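Local coordinates for protein geranyltranstransferase (Marinomonas sp. MED121, PDB 4F62) that probably joins isopentenyl diphosphate to an allylic diphosphate, lengthening isoprenoid chains as a putative farnesyl-diphosphate synthase of the polyprenyl synthetase family, at residues Y19-L24 with F121-L125; N35-S40 with P100-F106; I168-E174 with A247-L253. All blocks are in the same frame, centred on the assembly; numbering follows the deposited sequence.

Contact 1: residues Y19-L24 with F121-L125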
loop_
_atom_site.group_PDB
_atom_site.type_symbol
_atom_site.label_atom_id
_atom_site.label_comp_id
_atom_site.label_asym_id
_atom_site.label_seq_id
_atom_site.Cartn_x
_atom_site.Cartn_y
_atom_site.Cartn_z
ATOM N N TYR A 19 -7.843 -6.745 -17.473
ATOM C CA TYR A 19 -7.598 -7.392 -16.191
ATOM C C TYR A 19 -7.814 -6.416 -15.032
ATOM O O TYR A 19 -8.438 -6.759 -14.033
ATOM C CB TYR A 19 -6.177 -7.954 -16.161
ATOM C CG TYR A 19 -5.817 -8.703 -14.903
ATOM C CD1 TYR A 19 -6.153 -10.043 -14.750
ATOM C CD2 TYR A 19 -5.114 -8.079 -13.879
ATOM C CE1 TYR A 19 -5.806 -10.737 -13.605
ATOM C CE2 TYR A 19 -4.771 -8.759 -12.725
ATOM C CZ TYR A 19 -5.114 -10.081 -12.591
ATOM O OH TYR A 19 -4.768 -10.767 -11.445
ATOM N N LEU A 20 -7.297 -5.197 -15.167
ATOM C CA LEU A 20 -7.549 -4.158 -14.169
ATOM C C LEU A 20 -9.056 -3.955 -13.976
ATOM O O LEU A 20 -9.543 -3.940 -12.844
ATOM C CB LEU A 20 -6.870 -2.836 -14.560
ATOM C CG LEU A 20 -5.368 -2.745 -14.312
ATOM C CD1 LEU A 20 -4.770 -1.612 -15.162
ATOM C CD2 LEU A 20 -5.090 -2.529 -12.808
ATOM N N GLU A 21 -9.782 -3.832 -15.089
ATOM C CA GLU A 21 -11.224 -3.637 -15.068
ATOM C C GLU A 21 -11.937 -4.757 -14.327
ATOM O O GLU A 21 -12.835 -4.503 -13.520
ATOM C CB GLU A 21 -11.775 -3.555 -16.500
ATOM C CG GLU A 21 -12.435 -2.236 -16.835
ATOM C CD GLU A 21 -13.638 -1.935 -15.959
ATOM O OE1 GLU A 21 -13.794 -0.763 -15.545
ATOM O OE2 GLU A 21 -14.430 -2.866 -15.691
ATOM N N GLN A 22 -11.542 -5.993 -14.613
ATOM C CA GLN A 22 -12.152 -7.151 -13.972
ATOM C C GLN A 22 -11.850 -7.161 -12.476
ATOM O O GLN A 22 -12.746 -7.367 -11.671
ATOM C CB GLN A 22 -11.670 -8.454 -14.621
ATOM C CG GLN A 22 -12.269 -8.733 -15.993
ATOM C CD GLN A 22 -11.349 -9.569 -16.882
ATOM O OE1 GLN A 22 -10.276 -10.009 -16.454
ATOM N NE2 GLN A 22 -11.763 -9.779 -18.131
ATOM N N GLN A 23 -10.596 -6.925 -12.097
ATOM C CA GLN A 23 -10.225 -7.010 -10.689
ATOM C C GLN A 23 -10.779 -5.860 -9.840
ATOM O O GLN A 23 -11.028 -6.035 -8.646
ATOM C CB GLN A 23 -8.702 -7.116 -10.525
ATOM C CG GLN A 23 -8.109 -8.324 -11.229
ATOM C CD GLN A 23 -8.665 -9.633 -10.685
ATOM O OE1 GLN A 23 -8.758 -9.823 -9.474
ATOM N NE2 GLN A 23 -9.044 -10.538 -11.584
ATOM N N LEU A 24 -10.947 -4.681 -10.436
ATOM C CA LEU A 24 -11.539 -3.569 -9.697
ATOM C C LEU A 24 -13.040 -3.828 -9.607
ATOM O O LEU A 24 -13.831 -3.165 -10.273
ATOM C CB LEU A 24 -11.260 -2.219 -10.375
ATOM C CG LEU A 24 -11.511 -0.960 -9.524
ATOM C CD1 LEU A 24 -10.705 -1.016 -8.236
ATOM C CD2 LEU A 24 -11.165 0.314 -10.278
ATOM N N PHE A 121 -4.892 -1.162 -3.694
ATOM C CA PHE A 121 -5.380 -2.049 -4.750
ATOM C C PHE A 121 -4.205 -2.840 -5.359
ATOM O O PHE A 121 -4.365 -3.996 -5.748
ATOM C CB PHE A 121 -6.115 -1.221 -5.806
ATOM C CG PHE A 121 -6.675 -2.028 -6.945
ATOM C CD1 PHE A 121 -7.559 -3.063 -6.709
ATOM C CD2 PHE A 121 -6.346 -1.710 -8.265
ATOM C CE1 PHE A 121 -8.098 -3.804 -7.759
ATOM C CE2 PHE A 121 -6.885 -2.446 -9.332
ATOM C CZ PHE A 121 -7.756 -3.492 -9.077
ATOM N N ALA A 122 -3.028 -2.219 -5.436
ATOM C CA ALA A 122 -1.848 -2.918 -5.944
ATOM C C ALA A 122 -1.579 -4.159 -5.110
ATOM O O ALA A 122 -1.293 -5.234 -5.634
ATOM C CB ALA A 122 -0.640 -2.012 -5.926
ATOM N N PHE A 123 -1.704 -4.016 -3.798
ATOM C CA PHE A 123 -1.460 -5.145 -2.914
ATOM C C PHE A 123 -2.611 -6.123 -2.922
ATOM O O PHE A 123 -2.414 -7.316 -2.691
ATOM C CB PHE A 123 -1.074 -4.656 -1.511
ATOM C CG PHE A 123 0.249 -3.919 -1.498
ATOM C CD1 PHE A 123 1.448 -4.623 -1.560
ATOM C CD2 PHE A 123 0.291 -2.524 -1.476
ATOM C CE1 PHE A 123 2.675 -3.954 -1.564
ATOM C CE2 PHE A 123 1.509 -1.843 -1.482
ATOM C CZ PHE A 123 2.709 -2.562 -1.524
ATOM N N GLU A 124 -3.810 -5.630 -3.226
ATOM C CA GLU A 124 -4.956 -6.514 -3.379
ATOM C C GLU A 124 -4.691 -7.431 -4.575
ATOM O O GLU A 124 -4.925 -8.639 -4.516
ATOM C CB GLU A 124 -6.244 -5.706 -3.609
ATOM C CG GLU A 124 -7.497 -6.578 -3.851
ATOM C CD GLU A 124 -8.761 -5.749 -4.124
ATOM O OE1 GLU A 124 -8.792 -4.528 -3.815
ATOM O OE2 GLU A 124 -9.730 -6.319 -4.659
ATOM N N LEU A 125 -4.194 -6.839 -5.654
ATOM C CA LEU A 125 -3.935 -7.560 -6.911
ATOM C C LEU A 125 -2.953 -8.699 -6.676
ATOM O O LEU A 125 -3.140 -9.807 -7.178
ATOM C CB LEU A 125 -3.371 -6.589 -7.967
ATOM C CG LEU A 125 -4.421 -5.634 -8.556
ATOM C CD1 LEU A 125 -3.799 -4.458 -9.273
ATOM C CD2 LEU A 125 -5.344 -6.416 -9.499
HETATM O O HOH W 1 -5.274 -10.195 -8.764
#
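Apolar contacts gather round the Phe121 ring, which Leu24 and Leu20 approach from different directions. Leu24 CD1 sits over the centre of one face in a CH-pi contact, 3.9 Å from the centroid of the Phe121 ring and 13° off its normal. Leu125 CD1 covers the opposite face from within the same helix, nearer the rim, and Leu20 CD2 meets the edge at Phe121 CE2 (3.9 Å). The ring is thus clamped between two leucine methyls. It reaches them because CG of Phe121 stands anti to the backbone N (chi1 -180°), which throws the ring across to the end of helix 5-23. Leu125 CD2, its other methyl, packs on Gln23 CB at 3.6 Å and lies obliquely against Tyr19 CE2 at 4.0 Å.

Helices 5-23 and 108-126 belong to the all-helical isoprenoid synthase fold, and here they cross almost perpendicularly, at 95° with segment axes 11.7 Å apart. Helix 65-86 supports both, touching Tyr19, Phe121 and Leu125. The second subunit borders the contact: its Arg150 packs on Leu24 and Phe121, and Phe123 stacks on Phe123 of that chain.

Polar links between the segments are indirect. A water lies 2.8 Å from Tyr19 OH and donates to Leu125 O at 2.7 Å, bridging the phenol to a helical carbonyl. Gln23 O lies beside the Phe121 edge, 3.8 Å from CE1. Glu124 OE1 lies in the plane of the same ring, at its edge, and forms a salt bridge with Arg150 of the second subunit.

Contact 2: residues N35-S40 with P100-F106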
loop_
_atom_site.group_PDB
_atom_site.type_symbol
_atom_site.label_atom_id
_atom_site.label_comp_id
_atom_site.label_asym_id
_atom_site.label_seq_id
_atom_site.Cartn_x
_atom_site.Cartn_y
_atom_site.Cartn_z
ATOM N N ASN A 35 -15.069 5.605 -9.072
ATOM C CA ASN A 35 -15.132 6.537 -10.194
ATOM C C ASN A 35 -13.817 7.291 -10.353
ATOM O O ASN A 35 -13.249 7.332 -11.442
ATOM C CB ASN A 35 -16.305 7.496 -10.030
ATOM C CG ASN A 35 -17.635 6.827 -10.311
ATOM O OD1 ASN A 35 -17.683 5.782 -10.973
ATOM N ND2 ASN A 35 -18.724 7.421 -9.817
ATOM N N ALA A 36 -13.314 7.842 -9.252
ATOM C CA ALA A 36 -12.049 8.563 -9.269
ATOM C C ALA A 36 -10.878 7.639 -9.599
ATOM O O ALA A 36 -9.984 8.012 -10.362
ATOM C CB ALA A 36 -11.818 9.256 -7.939
ATOM N N MET A 37 -10.884 6.439 -9.021
ATOM C CA MET A 37 -9.838 5.454 -9.284
ATOM C C MET A 37 -9.780 5.109 -10.756
ATOM O O MET A 37 -8.705 5.081 -11.354
ATOM C CB MET A 37 -10.070 4.175 -8.472
ATOM C CG MET A 37 -9.679 4.279 -7.003
ATOM S SD MET A 37 -10.164 2.807 -6.064
ATOM C CE MET A 37 -8.775 1.711 -6.360
ATOM N N ARG A 38 -10.945 4.845 -11.338
ATOM C CA ARG A 38 -11.040 4.469 -12.744
ATOM C C ARG A 38 -10.643 5.610 -13.674
ATOM O O ARG A 38 -10.019 5.381 -14.710
ATOM C CB ARG A 38 -12.457 3.990 -13.087
ATOM C CG ARG A 38 -12.800 2.617 -12.513
ATOM C CD ARG A 38 -14.127 2.093 -13.042
ATOM N NE ARG A 38 -14.427 0.760 -12.520
ATOM C CZ ARG A 38 -15.372 0.496 -11.619
ATOM N NH1 ARG A 38 -15.563 -0.750 -11.203
ATOM N NH2 ARG A 38 -16.135 1.473 -11.141
ATOM N N TYR A 39 -11.021 6.832 -13.307
ATOM C CA TYR A 39 -10.704 8.010 -14.115
ATOM C C TYR A 39 -9.189 8.123 -14.282
ATOM O O TYR A 39 -8.700 8.470 -15.347
ATOM C CB TYR A 39 -11.278 9.291 -13.492
ATOM C CG TYR A 39 -10.888 10.543 -14.246
ATOM C CD1 TYR A 39 -11.302 10.739 -15.559
ATOM C CD2 TYR A 39 -10.105 11.527 -13.650
ATOM C CE1 TYR A 39 -10.948 11.877 -16.265
ATOM C CE2 TYR A 39 -9.743 12.676 -14.351
ATOM C CZ TYR A 39 -10.171 12.842 -15.658
ATOM O OH TYR A 39 -9.826 13.970 -16.370
ATOM N N SER A 40 -8.457 7.774 -13.231
ATOM C CA SER A 40 -6.998 7.842 -13.257
ATOM C C SER A 40 -6.318 6.640 -13.921
ATOM O O SER A 40 -5.328 6.800 -14.643
ATOM C CB SER A 40 -6.456 8.043 -11.843
ATOM O OG SER A 40 -6.773 9.346 -11.375
ATOM N N PRO A 100 -7.144 17.044 -17.956
ATOM C CA PRO A 100 -7.467 17.575 -16.625
ATOM C C PRO A 100 -7.124 16.567 -15.529
ATOM O O PRO A 100 -7.512 15.400 -15.619
ATOM C CB PRO A 100 -8.980 17.805 -16.696
ATOM C CG PRO A 100 -9.461 16.819 -17.705
ATOM C CD PRO A 100 -8.345 16.627 -18.701
ATOM N N THR A 101 -6.394 17.018 -14.512
ATOM C CA THR A 101 -5.925 16.132 -13.449
ATOM C C THR A 101 -7.078 15.614 -12.571
ATOM O O THR A 101 -8.205 16.114 -12.650
ATOM C CB THR A 101 -4.822 16.811 -12.588
ATOM O OG1 THR A 101 -5.317 18.034 -12.033
ATOM C CG2 THR A 101 -3.591 17.119 -13.434
ATOM N N CYS A 102 -6.793 14.607 -11.745
ATOM C CA CYS A 102 -7.826 14.002 -10.903
ATOM C C CYS A 102 -8.407 14.988 -9.881
ATOM O O CYS A 102 -9.601 14.946 -9.577
ATOM C CB CYS A 102 -7.292 12.750 -10.202
ATOM S SG CYS A 102 -8.535 11.853 -9.228
ATOM N N HIS A 103 -7.567 15.880 -9.359
ATOM C CA HIS A 103 -8.028 16.886 -8.398
ATOM C C HIS A 103 -8.788 18.043 -9.063
ATOM O O HIS A 103 -9.572 18.731 -8.406
ATOM C CB HIS A 103 -6.872 17.402 -7.517
ATOM C CG HIS A 103 -5.785 18.107 -8.273
ATOM N ND1 HIS A 103 -5.781 19.471 -8.475
ATOM C CD2 HIS A 103 -4.656 17.640 -8.856
ATOM C CE1 HIS A 103 -4.703 19.813 -9.161
ATOM N NE2 HIS A 103 -4.004 18.717 -9.405
ATOM N N ILE A 104 -8.554 18.245 -10.362
ATOM C CA ILE A 104 -9.291 19.242 -11.148
ATOM C C ILE A 104 -10.694 18.739 -11.487
ATOM O O ILE A 104 -11.692 19.420 -11.227
ATOM C CB ILE A 104 -8.555 19.613 -12.470
ATOM C CG1 ILE A 104 -7.292 20.431 -12.180
ATOM C CG2 ILE A 104 -9.481 20.369 -13.422
ATOM C CD1 ILE A 104 -7.472 21.501 -11.120
ATOM N N GLN A 105 -10.762 17.544 -12.071
ATOM C CA GLN A 105 -12.036 16.908 -12.401
ATOM C C GLN A 105 -12.890 16.642 -11.162
ATOM O O GLN A 105 -14.103 16.868 -11.175
ATOM C CB GLN A 105 -11.798 15.612 -13.178
ATOM C CG GLN A 105 -11.721 15.809 -14.681
ATOM C CD GLN A 105 -13.045 15.537 -15.370
ATOM O OE1 GLN A 105 -13.981 15.018 -14.759
ATOM N NE2 GLN A 105 -13.128 15.881 -16.653
ATOM N N PHE A 106 -12.254 16.156 -10.100
ATOM C CA PHE A 106 -12.921 16.002 -8.809
ATOM C C PHE A 106 -12.498 17.121 -7.868
ATOM O O PHE A 106 -12.667 18.302 -8.177
ATOM C CB PHE A 106 -12.609 14.635 -8.197
ATOM C CG PHE A 106 -13.096 13.487 -9.025
ATOM C CD1 PHE A 106 -14.440 13.143 -9.027
ATOM C CD2 PHE A 106 -12.218 12.759 -9.813
ATOM C CE1 PHE A 106 -14.900 12.092 -9.796
ATOM C CE2 PHE A 106 -12.672 11.708 -10.587
ATOM C CZ PHE A 106 -14.015 11.372 -10.576
#
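Tyr39 reaches across to residues 100-106 with its CE2 edge and hydroxyl, and Phe106 reaches back to Ala36. The tight, buried part of the contact is the inner one. Ala36 CB lies over one face of the Phe106 ring, displaced toward the rim, in a CH-pi contact 4.1 Å from the ring centroid. Phe106 CE2 comes still nearer the backbone, 3.5 Å from Ala36 CA, so the ring lies directly against helix 31-41. Beside it, Ser40 OG rests on Cys102 CB at 3.6 Å. Helix 108-126 touches Ala36 and helix 65-86 touches both Ser40 and Cys102, closing this buried side.

In the all-helical polyprenyl synthetase fold, helix 65-86 ends in the first aspartate-rich motif, to which Asp86 belongs. Thr101, at the N-cap of helix 102-105, touches Asp86, and His103 NE2 makes a weak hydrogen bond to its carbonyl, so the contact joins helix 31-41 to the surroundings of that motif.

On the solvent side the partners, Asn35, Pro100 and Gln105, are exposed, and the Asn35 backbone touches Phe106 only loosely (Asn35 C to Phe106 CZ 4.1 Å), yet the Tyr39 hydroxyl is closely held. The Tyr39 ring extends outward with CG anti to the backbone N (chi1 176°), and its OH donates to Pro100 O at 2.8 Å, tilted 26° from the carbonyl plane. Pro100 is the first residue modelled after the missing 93-99, and this bond ties it to helix 31-41. Gln105 CG presses on the same hydroxyl at 3.1 Å, its chain crossing Tyr39 at about a right angle. With an alanine at Tyr39, Pro100 O would probably lose this donor and a gap would open beside Gln105 and Phe106.

Contact 3: residues I168-E174 with A247-L253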
loop_
_atom_site.group_PDB
_atom_site.type_symbol
_atom_site.label_atom_id
_atom_site.label_comp_id
_atom_site.label_asym_id
_atom_site.label_seq_id
_atom_site.Cartn_x
_atom_site.Cartn_y
_atom_site.Cartn_z
ATOM N N ILE A 168 22.398 19.963 -7.702
ATOM C CA ILE A 168 22.968 18.714 -7.231
ATOM C C ILE A 168 23.969 18.162 -8.242
ATOM O O ILE A 168 23.993 18.595 -9.392
ATOM C CB ILE A 168 21.856 17.699 -6.986
ATOM C CG1 ILE A 168 21.133 17.392 -8.295
ATOM C CG2 ILE A 168 20.863 18.249 -5.969
ATOM C CD1 ILE A 168 19.987 16.416 -8.129
ATOM N N SER A 169 24.789 17.208 -7.816
ATOM C CA SER A 169 25.813 16.640 -8.690
ATOM C C SER A 169 25.207 15.606 -9.630
ATOM O O SER A 169 24.047 15.218 -9.480
ATOM C CB SER A 169 26.891 15.957 -7.855
ATOM O OG SER A 169 26.326 14.831 -7.198
ATOM N N LEU A 170 26.005 15.147 -10.590
ATOM C CA LEU A 170 25.616 14.045 -11.457
ATOM C C LEU A 170 25.238 12.815 -10.632
ATOM O O LEU A 170 24.214 12.182 -10.887
ATOM C CB LEU A 170 26.775 13.712 -12.397
ATOM C CG LEU A 170 26.616 12.466 -13.272
ATOM C CD1 LEU A 170 25.404 12.602 -14.208
ATOM C CD2 LEU A 170 27.901 12.251 -14.072
ATOM N N ALA A 171 26.066 12.489 -9.639
ATOM C CA ALA A 171 25.819 11.329 -8.781
ATOM C C ALA A 171 24.494 11.457 -8.051
ATOM O O ALA A 171 23.746 10.478 -7.928
ATOM C CB ALA A 171 26.955 11.162 -7.773
ATOM N N GLU A 172 24.210 12.661 -7.547
ATOM C CA GLU A 172 22.957 12.901 -6.842
ATOM C C GLU A 172 21.769 12.820 -7.796
ATOM O O GLU A 172 20.724 12.273 -7.445
ATOM C CB GLU A 172 23.003 14.244 -6.108
ATOM C CG GLU A 172 23.851 14.185 -4.851
ATOM C CD GLU A 172 24.143 15.551 -4.268
ATOM O OE1 GLU A 172 24.317 16.518 -5.049
ATOM O OE2 GLU A 172 24.205 15.657 -3.026
ATOM N N LEU A 173 21.936 13.350 -9.007
ATOM C CA LEU A 173 20.870 13.304 -9.998
ATOM C C LEU A 173 20.558 11.858 -10.366
ATOM O O LEU A 173 19.383 11.449 -10.378
ATOM C CB LEU A 173 21.233 14.105 -11.255
ATOM C CG LEU A 173 20.117 14.213 -12.304
ATOM C CD1 LEU A 173 18.880 14.817 -11.671
ATOM C CD2 LEU A 173 20.579 15.072 -13.483
ATOM N N GLU A 174 21.604 11.081 -10.646
ATOM C CA GLU A 174 21.423 9.662 -10.918
ATOM C C GLU A 174 20.723 8.951 -9.755
ATOM O O GLU A 174 19.757 8.215 -9.965
ATOM C CB GLU A 174 22.746 8.947 -11.227
ATOM C CG GLU A 174 22.499 7.457 -11.550
ATOM C CD GLU A 174 23.642 6.525 -11.159
ATOM O OE1 GLU A 174 24.571 6.962 -10.445
ATOM O OE2 GLU A 174 23.604 5.340 -11.565
ATOM N N ALA A 247 19.190 21.182 -11.971
ATOM C CA ALA A 247 20.124 20.179 -12.505
ATOM C C ALA A 247 19.544 19.256 -13.590
ATOM O O ALA A 247 18.464 18.686 -13.432
ATOM C CB ALA A 247 20.715 19.342 -11.367
ATOM N N THR A 248 20.292 19.112 -14.686
ATOM C CA THR A 248 19.930 18.243 -15.804
ATOM C C THR A 248 21.196 17.543 -16.315
ATOM O O THR A 248 22.308 18.026 -16.094
ATOM C CB THR A 248 19.330 19.051 -16.985
ATOM O OG1 THR A 248 20.374 19.767 -17.653
ATOM C CG2 THR A 248 18.276 20.043 -16.515
ATOM N N TYR A 249 21.037 16.430 -17.021
ATOM C CA TYR A 249 22.201 15.769 -17.617
ATOM C C TYR A 249 23.017 16.614 -18.611
ATOM O O TYR A 249 24.249 16.584 -18.563
ATOM C CB TYR A 249 21.840 14.383 -18.177
ATOM C CG TYR A 249 21.374 13.449 -17.074
ATOM C CD1 TYR A 249 22.287 12.786 -16.257
ATOM C CD2 TYR A 249 20.017 13.279 -16.815
ATOM C CE1 TYR A 249 21.855 11.950 -15.215
ATOM C CE2 TYR A 249 19.576 12.445 -15.789
ATOM C CZ TYR A 249 20.498 11.784 -14.993
ATOM O OH TYR A 249 20.049 10.969 -13.974
ATOM N N PRO A 250 22.344 17.369 -19.513
ATOM C CA PRO A 250 23.129 18.205 -20.432
ATOM C C PRO A 250 23.916 19.283 -19.711
ATOM O O PRO A 250 25.008 19.633 -20.155
ATOM C CB PRO A 250 22.067 18.849 -21.324
ATOM C CG PRO A 250 20.944 17.869 -21.322
ATOM C CD PRO A 250 20.931 17.292 -19.929
ATOM N N LYS A 251 23.385 19.818 -18.618
ATOM C CA LYS A 251 24.165 20.798 -17.855
ATOM C C LYS A 251 25.342 20.149 -17.138
ATOM O O LYS A 251 26.396 20.756 -17.001
ATOM C CB LYS A 251 23.278 21.575 -16.875
ATOM C CG LYS A 251 22.506 22.677 -17.571
ATOM C CD LYS A 251 21.114 22.857 -17.004
ATOM C CE LYS A 251 21.091 23.882 -15.891
ATOM N NZ LYS A 251 19.688 24.158 -15.460
ATOM N N LEU A 252 25.164 18.909 -16.697
ATOM C CA LEU A 252 26.222 18.237 -15.946
ATOM C C LEU A 252 27.265 17.568 -16.844
ATOM O O LEU A 252 28.423 17.430 -16.457
ATOM C CB LEU A 252 25.618 17.221 -14.961
ATOM C CG LEU A 252 24.819 17.825 -13.801
ATOM C CD1 LEU A 252 23.974 16.759 -13.089
ATOM C CD2 LEU A 252 25.760 18.516 -12.817
ATOM N N LEU A 253 26.871 17.153 -18.043
ATOM C CA LEU A 253 27.797 16.417 -18.904
ATOM C C LEU A 253 28.071 17.104 -20.238
ATOM O O LEU A 253 28.864 16.610 -21.042
ATOM C CB LEU A 253 27.245 15.024 -19.185
ATOM C CG LEU A 253 26.959 14.117 -17.997
ATOM C CD1 LEU A 253 26.109 12.924 -18.445
ATOM C CD2 LEU A 253 28.273 13.654 -17.409
#
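Different first torsions bring Leu173 and Tyr249 together: in Leu173 CG lies anti to the backbone N (chi1 -175°), while in Tyr249 it lies beside the N and anti to the carbonyl carbon. Leu173 CD2 consequently comes down over the middle of the tyrosine ring, a CH-pi contact 3.5 Å from the Tyr249 ring centroid and only 10° off the normal. Leu170 uses a different approach, bringing CD1 to the ring edge, 3.7 Å from Tyr249 CD1. Its other methyl, CD2, meets Leu253 CD2 at 3.6 Å.

Two helices of the isoprenoid synthase bundle, 170-194 and 249-273, begin here side by side, their first turns packed together, and run off in nearly opposite directions (154°). Both starts are capped. Ser169 and Glu172 form a capping box, in which Glu172 N donates to Ser169 OG at 3.1 Å and Ser169 N to Glu172 OE1 at 2.9 Å; Thr248 OG1 accepts from Lys251 N. Leu252 CD1 tucks against the first turn of helix 170-194, 3.6 Å from Leu170 CA, and Ile168 CG1 meets Ala247 CB at 3.7 Å.

Tyr249 is fixed at both ends: its OH, close to Glu174 CA, hydrogen-bonds His177 ND1, and its backbone N donates to Asp223 OD2, part of the second aspartate-rich motif on helix 201-226.

Overall arrangement
Contacts 1 and 2 adjoin, their centres 18 Å apart, and contact 2 is nested within the chain loop that contact 1 closes. Met37 CE joins them, 3.8 Å from Leu24 CD1, and Arg38 reaches back with a weak hydrogen bond to Leu24 O. Contact 3 stands apart, its centre 37 Å from that of contact 1 and 34 Å from that of contact 2. Contacts 2 and 3 each border one aspartate-rich motif, through Asp86 and Asp223 respectively; in this family such motifs face the active-site cavity and bind substrate diphosphate through magnesium, probably here too. Contact 1 instead borders the subunit interface.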